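PDB 4G9Q: 4-carboxymuconolactone decarboxylase from Sinorhizobium meliloti, which probably acts in benzoate degradation as a carboxymuconolactone decarboxylase-family lyase, perhaps with peroxiredoxin-like activity, as an all-alpha trimer. Local coordinates for residues 51-54 with 55-59; 69-73 with 74-78; 244-247 with 248-252. All blocks are in the same frame, centred on the assembly; numbering follows the deposited sequence.

Interaction 1 (51-54 with 55-59)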
loop_
_atom_site.group_PDB
_atom_site.type_symbol
_atom_site.label_atom_id
_atom_site.label_comp_id
_atom_site.label_asym_id
_atom_site.label_seq_id
_atom_site.Cartn_x
_atom_site.Cartn_y
_atom_site.Cartn_z
ATOM N N PRO A 51 20.320 -3.665 -15.740
ATOM C CA PRO A 51 20.153 -4.190 -17.098
ATOM C C PRO A 51 19.398 -5.523 -17.141
ATOM O O PRO A 51 18.690 -5.794 -18.114
ATOM C CB PRO A 51 21.598 -4.346 -17.603
ATOM C CG PRO A 51 22.449 -4.300 -16.387
ATOM C CD PRO A 51 21.738 -3.425 -15.414
ATOM N N ALA A 52 19.516 -6.335 -16.089
ATOM C CA ALA A 52 18.762 -7.588 -16.018
ATOM C C ALA A 52 17.257 -7.328 -16.003
ATOM O O ALA A 52 16.485 -8.080 -16.598
ATOM C CB ALA A 52 19.176 -8.413 -14.801
ATOM N N LEU A 53 16.842 -6.252 -15.337
ATOM C CA LEU A 53 15.421 -5.904 -15.286
ATOM C C LEU A 53 14.896 -5.539 -16.676
ATOM O O LEU A 53 13.799 -5.952 -17.061
ATOM C CB LEU A 53 15.166 -4.768 -14.293
ATOM C CG LEU A 53 13.711 -4.297 -14.127
ATOM C CD1 LEU A 53 12.763 -5.448 -13.806
ATOM C CD2 LEU A 53 13.628 -3.206 -13.075
ATOM N N GLU A 54 15.683 -4.773 -17.429
ATOM C CA GLU A 54 15.283 -4.397 -18.788
ATOM C C GLU A 54 15.123 -5.625 -19.670
ATOM O O GLU A 54 14.138 -5.747 -20.401
ATOM C CB GLU A 54 16.267 -3.409 -19.416
ATOM C CG GLU A 54 15.826 -2.892 -20.803
ATOM C CD GLU A 54 14.456 -2.214 -20.798
ATOM O OE1 GLU A 54 14.070 -1.631 -19.762
ATOM O OE2 GLU A 54 13.764 -2.262 -21.844
ATOM N N GLN A 55 16.087 -6.541 -19.584
ATOM C CA GLN A 55 16.027 -7.791 -20.339
ATOM C C GLN A 55 14.782 -8.603 -19.980
ATOM O O GLN A 55 14.070 -9.090 -20.869
ATOM C CB GLN A 55 17.279 -8.629 -20.089
ATOM C CG GLN A 55 17.404 -9.823 -21.018
ATOM C CD GLN A 55 18.023 -9.438 -22.337
ATOM O OE1 GLN A 55 17.398 -8.767 -23.165
ATOM N NE2 GLN A 55 19.266 -9.843 -22.538
ATOM N N TYR A 56 14.522 -8.740 -18.681
ATOM C CA TYR A 56 13.340 -9.463 -18.207
ATOM C C TYR A 56 12.040 -8.809 -18.680
ATOM O O TYR A 56 11.083 -9.502 -19.033
ATOM C CB TYR A 56 13.337 -9.563 -16.679
ATOM C CG TYR A 56 14.298 -10.567 -16.070
ATOM C CD1 TYR A 56 14.582 -11.782 -16.700
ATOM C CD2 TYR A 56 14.880 -10.321 -14.828
ATOM C CE1 TYR A 56 15.443 -12.716 -16.111
ATOM C CE2 TYR A 56 15.740 -11.243 -14.237
ATOM C CZ TYR A 56 16.018 -12.433 -14.882
ATOM O OH TYR A 56 16.862 -13.343 -14.288
ATOM N N THR A 57 12.011 -7.478 -18.691
ATOM C CA THR A 57 10.833 -6.743 -19.163
ATOM C C THR A 57 10.524 -7.132 -20.608
ATOM O O THR A 57 9.384 -7.481 -20.947
ATOM C CB THR A 57 11.038 -5.215 -19.056
ATOM O OG1 THR A 57 11.246 -4.860 -17.687
ATOM C CG2 THR A 57 9.813 -4.462 -19.591
ATOM N N GLN A 58 11.557 -7.097 -21.443
ATOM C CA GLN A 58 11.411 -7.423 -22.854
ATOM C C GLN A 58 11.078 -8.894 -23.083
ATOM O O GLN A 58 10.084 -9.214 -23.738
ATOM C CB GLN A 58 12.672 -7.018 -23.633
ATOM C CG GLN A 58 12.977 -5.516 -23.587
ATOM C CD GLN A 58 11.780 -4.644 -23.939
ATOM O OE1 GLN A 58 11.457 -3.694 -23.220
ATOM N NE2 GLN A 58 11.111 -4.965 -25.042
ATOM N N GLN A 59 11.891 -9.787 -22.526
ATOM C CA GLN A 59 11.774 -11.209 -22.838
ATOM C C GLN A 59 10.669 -11.947 -22.089
ATOM O O GLN A 59 10.028 -12.833 -22.655
ATOM C CB GLN A 59 13.110 -11.915 -22.633
ATOM C CG GLN A 59 14.204 -11.393 -23.552
ATOM C CD GLN A 59 15.477 -12.198 -23.463
ATOM O OE1 GLN A 59 15.642 -13.020 -22.561
ATOM N NE2 GLN A 59 16.394 -11.965 -24.403
#
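Q55 donates its backbone N to P51 O over 3.1 Å and so closes the first turn of helix 51-65, an alpha helix whose opening residues are also part of a subunit interface. The end of its side chain leads away from 51-54 and packs on V150 of the second subunit. Y56 follows with a bond of 2.9 Å from its N to A52 O. Its ring starts out beside its own backbone N (chi1 -75°), which carries it back along the preceding turn: CD2 comes within 3.3 Å of A52 O, approaching obliquely, while CE2 only just reaches A52 CB at 4.5 Å. The ring therefore lies against the backbone of the turn more than against the alanine methyl; it meets Y119 of the second subunit edge to face, and OH makes a weak hydrogen bond to D191 of that subunit. T57 grips the turn twice. Its N reaches L53 O at 2.9 Å, and its hydroxyl reaches the same oxygen, so that L53 O has two donors approaching from opposite faces of its plane, N only tilted from it and OG1 well above it. The hydroxyl can do this because it lies beside its own N and anti to the carbonyl carbon (chi1 -61°). T57 OG1 is also bonded to W123 NE1 of the second subunit. Q58 continues the i to i+4 series with its N on E54 O, 3.1 Å away. The chain of E54 bends at chi2, and its carboxylate is held mainly by a salt bridge to R39, in the loop before helix 43-47. The T57 OG1 bond to L53 O is 2.8 Å long, with the hydroxyl oxygen 39° out of the carbonyl plane.

Interaction 2 (69-73 with 74-78)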
loop_
_atom_site.group_PDB
_atom_site.type_symbol
_atom_site.label_atom_id
_atom_site.label_comp_id
_atom_site.label_asym_id
_atom_site.label_seq_id
_atom_site.Cartn_x
_atom_site.Cartn_y
_atom_site.Cartn_z
ATOM N N PRO A 69 -2.060 -16.615 -24.675
ATOM C CA PRO A 69 -3.304 -16.418 -25.430
ATOM C C PRO A 69 -4.606 -16.621 -24.649
ATOM O O PRO A 69 -5.671 -16.253 -25.153
ATOM C CB PRO A 69 -3.195 -17.461 -26.550
ATOM C CG PRO A 69 -2.349 -18.533 -25.969
ATOM C CD PRO A 69 -1.338 -17.824 -25.113
ATOM N N GLY A 70 -4.522 -17.190 -23.443
ATOM C CA GLY A 70 -5.703 -17.449 -22.613
ATOM C C GLY A 70 -6.463 -16.200 -22.200
ATOM O O GLY A 70 -7.649 -16.257 -21.881
ATOM N N LEU A 71 -5.765 -15.073 -22.200
ATOM C CA LEU A 71 -6.366 -13.782 -21.904
ATOM C C LEU A 71 -5.819 -12.800 -22.926
ATOM O O LEU A 71 -4.598 -12.691 -23.097
ATOM C CB LEU A 71 -6.011 -13.342 -20.480
ATOM C CG LEU A 71 -6.755 -12.140 -19.889
ATOM C CD1 LEU A 71 -8.218 -12.485 -19.581
ATOM C CD2 LEU A 71 -6.033 -11.674 -18.619
ATOM N N ASN A 72 -6.715 -12.101 -23.615
ATOM C CA ASN A 72 -6.308 -11.254 -24.736
ATOM C C ASN A 72 -5.709 -9.923 -24.290
ATOM O O ASN A 72 -5.762 -9.587 -23.102
ATOM C CB ASN A 72 -7.435 -11.091 -25.782
ATOM C CG ASN A 72 -8.614 -10.250 -25.290
ATOM O OD1 ASN A 72 -8.495 -9.435 -24.379
ATOM N ND2 ASN A 72 -9.770 -10.447 -25.922
ATOM N N ARG A 73 -5.127 -9.180 -25.229
ATOM C CA ARG A 73 -4.410 -7.948 -24.885
ATOM C C ARG A 73 -5.337 -6.869 -24.327
ATOM O O ARG A 73 -4.941 -6.104 -23.451
ATOM C CB ARG A 73 -3.647 -7.399 -26.089
ATOM C CG ARG A 73 -2.359 -8.134 -26.418
ATOM C CD ARG A 73 -1.656 -7.499 -27.625
ATOM N NE ARG A 73 -2.450 -7.614 -28.852
ATOM C CZ ARG A 73 -2.948 -6.589 -29.546
ATOM N NH1 ARG A 73 -2.732 -5.337 -29.162
ATOM N NH2 ARG A 73 -3.658 -6.817 -30.643
ATOM N N ARG A 74 -6.559 -6.812 -24.852
ATOM C CA ARG A 74 -7.571 -5.872 -24.373
ATOM C C ARG A 74 -7.854 -6.097 -22.885
ATOM O O ARG A 74 -7.828 -5.149 -22.091
ATOM C CB ARG A 74 -8.850 -5.992 -25.213
ATOM C CG ARG A 74 -9.980 -5.019 -24.842
ATOM C CD ARG A 74 -10.870 -5.592 -23.756
ATOM N NE ARG A 74 -12.134 -4.866 -23.608
ATOM C CZ ARG A 74 -13.129 -5.263 -22.823
ATOM N NH1 ARG A 74 -13.013 -6.377 -22.107
ATOM N NH2 ARG A 74 -14.244 -4.549 -22.753
ATOM N N ASP A 75 -8.113 -7.350 -22.512
ATOM C CA ASP A 75 -8.407 -7.682 -21.118
ATOM C C ASP A 75 -7.185 -7.470 -20.234
ATOM O O ASP A 75 -7.315 -6.992 -19.112
ATOM C CB ASP A 75 -8.903 -9.121 -20.976
ATOM C CG ASP A 75 -10.319 -9.314 -21.488
ATOM O OD1 ASP A 75 -11.103 -8.343 -21.500
ATOM O OD2 ASP A 75 -10.654 -10.451 -21.879
ATOM N N ARG A 76 -6.006 -7.826 -20.742
ATOM C CA ARG A 76 -4.762 -7.582 -19.999
ATOM C C ARG A 76 -4.546 -6.091 -19.731
ATOM O O ARG A 76 -4.071 -5.709 -18.660
ATOM C CB ARG A 76 -3.551 -8.190 -20.712
ATOM C CG ARG A 76 -3.473 -9.691 -20.559
ATOM C CD ARG A 76 -2.265 -10.294 -21.271
ATOM N NE ARG A 76 -2.466 -11.737 -21.374
ATOM C CZ ARG A 76 -2.129 -12.614 -20.433
ATOM N NH1 ARG A 76 -1.531 -12.211 -19.312
ATOM N NH2 ARG A 76 -2.381 -13.901 -20.619
ATOM N N SER A 77 -4.907 -5.253 -20.699
ATOM C CA SER A 77 -4.820 -3.806 -20.509
ATOM C C SER A 77 -5.740 -3.318 -19.383
ATOM O O SER A 77 -5.323 -2.506 -18.556
ATOM C CB SER A 77 -5.105 -3.060 -21.814
ATOM O OG SER A 77 -3.999 -3.138 -22.702
ATOM N N LEU A 78 -6.974 -3.822 -19.340
ATOM C CA LEU A 78 -7.899 -3.482 -18.255
ATOM C C LEU A 78 -7.365 -3.919 -16.892
ATOM O O LEU A 78 -7.432 -3.163 -15.922
ATOM C CB LEU A 78 -9.283 -4.091 -18.495
ATOM C CG LEU A 78 -10.197 -3.344 -19.470
ATOM C CD1 LEU A 78 -11.405 -4.212 -19.785
ATOM C CD2 LEU A 78 -10.625 -1.986 -18.910
#
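N72 caps the start of helix 73-86: its side-chain OD1 accepts from D75 N at 2.8 Å. The N-H points at the oxygen within 13° of straight, and the donor sits almost on the extension of the CG-OD1 bond. The cap depends on rotation, because with chi1 at 70° CG stands between the backbone N and the carbonyl carbon, where OD1 can turn back over the first turn. D75 CB packs on L71 CD1 at 3.7 Å, the two side chains crossing at about a right angle, while its CG sits beside its own backbone N. The carboxylate is held by two arginines, R74 with NH1 on OD1 (2.8 Å), in the guanidinium plane, and R201 of helix 200-213 on OD2. L71 also covers R76, its CD2 on R76 CG and its CB over one face of the guanidinium, 3.7 Å from NH2. The R76 chain is extended from CG to NE and runs back past the start of the helix, where NE donates to L71 O at 2.9 Å from above the carbonyl plane. Its backbone N meanwhile donates to N72 O at 3.0 Å, so one residue holds two successive carbonyls of the incoming loop. Farther out, R76 NH2 bridges to E239 and bonds R68 O, and NH1 bonds H243 ND1. Replacing R76 with an alanine would probably leave L71 O and the E239 carboxylate without their partner and open a gap beside the L71 side chain. With NE on a loop carbonyl and its terminal nitrogens on E239 and H243, R76 ties the loop before helix 73-86 to helix 234-248.

Interaction 3 (244-247 with 248-252)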
loop_
_atom_site.group_PDB
_atom_site.type_symbol
_atom_site.label_atom_id
_atom_site.label_comp_id
_atom_site.label_asym_id
_atom_site.label_seq_id
_atom_site.Cartn_x
_atom_site.Cartn_y
_atom_site.Cartn_z
ATOM N N LEU A 244 -1.014 -10.554 -12.747
ATOM C CA LEU A 244 -0.834 -9.708 -11.574
ATOM C C LEU A 244 0.350 -10.100 -10.692
ATOM O O LEU A 244 0.806 -9.288 -9.888
ATOM C CB LEU A 244 -2.123 -9.658 -10.752
ATOM C CG LEU A 244 -3.263 -8.889 -11.424
ATOM C CD1 LEU A 244 -4.540 -9.023 -10.603
ATOM C CD2 LEU A 244 -2.888 -7.421 -11.620
ATOM N N ALA A 245 0.852 -11.326 -10.830
ATOM C CA ALA A 245 2.096 -11.701 -10.140
ATOM C C ALA A 245 3.221 -10.746 -10.531
ATOM O O ALA A 245 4.055 -10.369 -9.703
ATOM C CB ALA A 245 2.485 -13.133 -10.463
ATOM N N PHE A 246 3.223 -10.340 -11.796
ATOM C CA PHE A 246 4.255 -9.447 -12.312
ATOM C C PHE A 246 4.007 -7.997 -11.938
ATOM O O PHE A 246 4.928 -7.303 -11.505
ATOM C CB PHE A 246 4.410 -9.626 -13.827
ATOM C CG PHE A 246 4.839 -11.010 -14.213
ATOM C CD1 PHE A 246 6.187 -11.294 -14.446
ATOM C CD2 PHE A 246 3.911 -12.044 -14.295
ATOM C CE1 PHE A 246 6.593 -12.578 -14.778
ATOM C CE2 PHE A 246 4.311 -13.334 -14.620
ATOM C CZ PHE A 246 5.658 -13.602 -14.861
ATOM N N TYR A 247 2.760 -7.551 -12.070
ATOM C CA TYR A 247 2.422 -6.149 -11.804
ATOM C C TYR A 247 2.198 -5.810 -10.339
ATOM O O TYR A 247 2.402 -4.667 -9.936
ATOM C CB TYR A 247 1.237 -5.702 -12.665
ATOM C CG TYR A 247 1.662 -5.473 -14.094
ATOM C CD1 TYR A 247 2.258 -4.271 -14.474
ATOM C CD2 TYR A 247 1.516 -6.477 -15.055
ATOM C CE1 TYR A 247 2.678 -4.060 -15.783
ATOM C CE2 TYR A 247 1.937 -6.279 -16.370
ATOM C CZ TYR A 247 2.511 -5.073 -16.728
ATOM O OH TYR A 247 2.923 -4.874 -18.029
ATOM N N ALA A 248 1.789 -6.798 -9.547
ATOM C CA ALA A 248 1.476 -6.557 -8.143
ATOM C C ALA A 248 2.338 -7.387 -7.194
ATOM O O ALA A 248 2.165 -7.317 -5.978
ATOM C CB ALA A 248 -0.007 -6.794 -7.885
ATOM N N GLY A 249 3.277 -8.153 -7.750
ATOM C CA GLY A 249 4.206 -8.940 -6.943
ATOM C C GLY A 249 3.717 -10.358 -6.715
ATOM O O GLY A 249 2.512 -10.601 -6.608
ATOM N N TRP A 250 4.661 -11.295 -6.632
ATOM C CA TRP A 250 4.338 -12.712 -6.460
ATOM C C TRP A 250 3.448 -12.991 -5.238
ATOM O O TRP A 250 2.464 -13.724 -5.357
ATOM C CB TRP A 250 5.614 -13.571 -6.403
ATOM C CG TRP A 250 5.618 -14.661 -7.422
ATOM C CD1 TRP A 250 5.393 -15.989 -7.216
ATOM C CD2 TRP A 250 5.853 -14.501 -8.824
ATOM N NE1 TRP A 250 5.477 -16.675 -8.414
ATOM C CE2 TRP A 250 5.751 -15.781 -9.415
ATOM C CE3 TRP A 250 6.130 -13.396 -9.638
ATOM C CZ2 TRP A 250 5.931 -15.988 -10.788
ATOM C CZ3 TRP A 250 6.300 -13.595 -11.003
ATOM C CH2 TRP A 250 6.203 -14.890 -11.563
ATOM N N PRO A 251 3.789 -12.424 -4.060
ATOM C CA PRO A 251 2.981 -12.744 -2.884
ATOM C C PRO A 251 1.497 -12.409 -3.041
ATOM O O PRO A 251 0.656 -13.180 -2.579
ATOM C CB PRO A 251 3.631 -11.909 -1.782
ATOM C CG PRO A 251 5.080 -11.866 -2.200
ATOM C CD PRO A 251 5.014 -11.683 -3.686
ATOM N N ASN A 252 1.180 -11.290 -3.694
ATOM C CA ASN A 252 -0.228 -10.941 -3.936
ATOM C C ASN A 252 -0.937 -11.984 -4.806
ATOM O O ASN A 252 -2.048 -12.407 -4.489
ATOM C CB ASN A 252 -0.370 -9.539 -4.538
ATOM C CG ASN A 252 -0.334 -8.427 -3.484
ATOM O OD1 ASN A 252 0.150 -7.329 -3.757
ATOM N ND2 ASN A 252 -0.848 -8.705 -2.290
#
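A245 CB lies over one face of the W250 indole, 3.9 Å from the centroid of its six-membered ring and 16° off the ring normal, a CH-pi contact across the break between two helices. F246 takes the rim of the same ring. The face of the F246 ring receives the indole edge, W250 CH2 standing 3.6 Å from F246 CZ, with centroids 5.0 Å apart and planes at 73°: an edge-to-face pair. The two side chains run side by side in the same direction, F246 with CG beside its backbone N (chi1 -62°), which brings the ring alongside the indole. W250 NE1 is hydrogen-bonded to T184 OG1 of the second subunit and F246 meets Y183 of that subunit edge to face, so the cluster is shared across the interface. In the backbone, A248 N donates to L244 O at 2.7 Å, closing the last turn of helix 234-248. G249 then leaves the helical region with positive phi, at backbone angles where a beta carbon would collide with the preceding carbonyl oxygen. Y247 packs on helix 51-65 of its own chain, its OH hydrogen-bonded to Y96 OH and W66 NE1. The whole is a helix C-terminus ended by a glycine of positive phi that is also the N-cap of helix 250-267, with an edge-to-face aromatic pair across the turn, at a subunit interface of this all-alpha trimer.

In the fold
The three contacts follow one another along the chain without touching. Interactions 1 and 2 involve the successive helices 51-65 and 73-86, with centres about 21 Å apart; interaction 3 comes much later, where helix 234-248 gives way to helix 250-267, its centre about 17 Å from that of interaction 1 and about 16 Å from that of interaction 2. Interactions 1 and 3 both reach the second subunit, whereas no other chain touches the segments of interaction 2. Nearest atoms of 2 and 3 are about 6 Å apart, and H243 spans them: it bonds R76 of interaction 2 and stacks on Y247 of interaction 3. F246 and Y247 also pack on helix 51-65, which carries interaction 1.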